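Local coordinates for VgrG protein (Vibrio cholerae, PDB 4DTH) that binds ATP and magnesium through its actin cross-linking domain, the toxin part that probably joins actin monomers covalently to one another, at residues A[296-299]-A[300-304]. Sequence-based numbering, arbitrary orientation.
Sequences KAVM and KHIKP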
loop_
_atom_site.group_PDB
_atom_site.type_symbol
_atom_site.label_atom_id
_atom_site.label_comp_id
_atom_site.label_asym_id
_atom_site.label_seq_id
_atom_site.Cartn_x
_atom_site.Cartn_y
_atom_site.Cartn_z
ATOM N N LYS A 296 -15.534 17.296 17.174
ATOM C CA LYS A 296 -15.013 17.845 18.431
ATOM C C LYS A 296 -15.245 16.853 19.578
ATOM O O LYS A 296 -14.312 16.579 20.335
ATOM C CB LYS A 296 -15.624 19.232 18.748
ATOM C CG LYS A 296 -14.918 20.398 18.041
ATOM C CD LYS A 296 -15.509 21.772 18.423
ATOM C CE LYS A 296 -14.785 22.927 17.762
ATOM N NZ LYS A 296 -15.388 24.250 18.070
ATOM N N ALA A 297 -16.459 16.266 19.652
ATOM C CA ALA A 297 -16.860 15.284 20.669
ATOM C C ALA A 297 -16.036 13.995 20.564
ATOM O O ALA A 297 -15.581 13.481 21.585
ATOM C CB ALA A 297 -18.347 14.975 20.550
ATOM N N VAL A 298 -15.804 13.497 19.331
ATOM C CA VAL A 298 -14.990 12.296 19.104
ATOM C C VAL A 298 -13.552 12.550 19.581
ATOM O O VAL A 298 -13.034 11.782 20.398
ATOM C CB VAL A 298 -15.030 11.832 17.615
ATOM C CG1 VAL A 298 -13.930 10.812 17.318
ATOM C CG2 VAL A 298 -16.396 11.269 17.238
ATOM N N MET A 299 -12.912 13.623 19.063
ATOM C CA MET A 299 -11.522 13.969 19.367
ATOM C C MET A 299 -11.258 14.187 20.846
ATOM O O MET A 299 -10.260 13.676 21.365
ATOM C CB MET A 299 -11.029 15.155 18.517
ATOM C CG MET A 299 -11.056 14.881 17.009
ATOM S SD MET A 299 -10.415 13.262 16.492
ATOM C CE MET A 299 -8.800 13.382 17.025
ATOM N N LYS A 300 -12.164 14.908 21.525
ATOM C CA LYS A 300 -12.067 15.190 22.958
ATOM C C LYS A 300 -12.038 13.895 23.781
ATOM O O LYS A 300 -11.293 13.823 24.758
ATOM C CB LYS A 300 -13.221 16.113 23.413
ATOM C CG LYS A 300 -12.774 17.529 23.798
ATOM C CD LYS A 300 -13.449 18.605 22.949
ATOM C CE LYS A 300 -12.963 20.007 23.235
ATOM N NZ LYS A 300 -14.104 20.955 23.351
ATOM N N HIS A 301 -12.784 12.857 23.353
ATOM C CA HIS A 301 -12.857 11.567 24.050
ATOM C C HIS A 301 -11.695 10.600 23.809
ATOM O O HIS A 301 -11.542 9.637 24.565
ATOM C CB HIS A 301 -14.210 10.892 23.813
ATOM C CG HIS A 301 -15.319 11.533 24.582
ATOM N ND1 HIS A 301 -16.069 12.562 24.044
ATOM C CD2 HIS A 301 -15.760 11.281 25.836
ATOM C CE1 HIS A 301 -16.946 12.897 24.981
ATOM N NE2 HIS A 301 -16.807 12.142 26.070
ATOM N N ILE A 302 -10.862 10.852 22.788
ATOM C CA ILE A 302 -9.720 9.972 22.504
ATOM C C ILE A 302 -8.600 10.109 23.546
ATOM O O ILE A 302 -8.054 9.091 23.958
ATOM C CB ILE A 302 -9.192 10.121 21.053
ATOM C CG1 ILE A 302 -10.306 9.807 20.030
ATOM C CG2 ILE A 302 -7.962 9.207 20.817
ATOM C CD1 ILE A 302 -9.934 10.071 18.549
ATOM N N LYS A 303 -8.232 11.354 23.920
ATOM C CA LYS A 303 -7.151 11.667 24.882
ATOM C C LYS A 303 -7.178 10.752 26.142
ATOM O O LYS A 303 -6.154 10.115 26.415
ATOM C CB LYS A 303 -7.154 13.167 25.295
ATOM C CG LYS A 303 -6.921 14.180 24.162
ATOM C CD LYS A 303 -6.905 15.638 24.692
ATOM C CE LYS A 303 -6.759 16.651 23.576
ATOM N NZ LYS A 303 -6.230 17.963 24.035
ATOM N N PRO A 304 -8.316 10.597 26.874
ATOM C CA PRO A 304 -8.292 9.721 28.065
ATOM C C PRO A 304 -8.086 8.245 27.766
ATOM O O PRO A 304 -7.582 7.539 28.634
ATOM C CB PRO A 304 -9.646 9.967 28.752
ATOM C CG PRO A 304 -10.297 11.065 28.021
ATOM C CD PRO A 304 -9.626 11.266 26.718
#
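K296 accepts a regular helical bond at its carbonyl, with K300 N 3.0 Å from K296 O. One turn apart on the exposed side, the two lysines keep their ammonium groups separate: K296 NZ and K300 NZ stay 6.4 Å apart; long, flexible chains suit such a surface. K300 CB and CD lie against K296 O, CD at 3.4 Å.

At A297 the pattern changes. Its carbonyl oxygen receives H301 ND1 at 2.7 Å, a nearly straight bond of 170° lying in the plane of the imidazole, whereas the backbone H301 N reaches A297 O only weakly. ND1 therefore carries a proton, and the bond helps set the rotation of the ring. With chi1 at -74°, CG stands beside the backbone N and the ring folds back toward the preceding turn. A297 itself is buried against E216, where a small methyl fits.

V298 O takes only weak bonds, from H301 N and I302 N. Its branched side chain packs inward, CG1 4.2 Å from I302 CD1, and also meets F209.

M299 O accepts I302 N at 3.2 Å, a bond from three residues on that arrives well above the carbonyl plane. The flexible thioether bends at chi2 and chi3 and lies alongside I302, CE 3.8 Å from its CD1; both side chains touch Y235 and F319.

The apolar face thus joins helix 292-307 to helices 204-212, 221-245 and 312-323, while its carbonyls shift locally from i+4 toward i+3 bonding before P304, whose nitrogen cannot donate: a proline-kinked amphipathic helix in an alpha-helical part of the actin cross-linking domain.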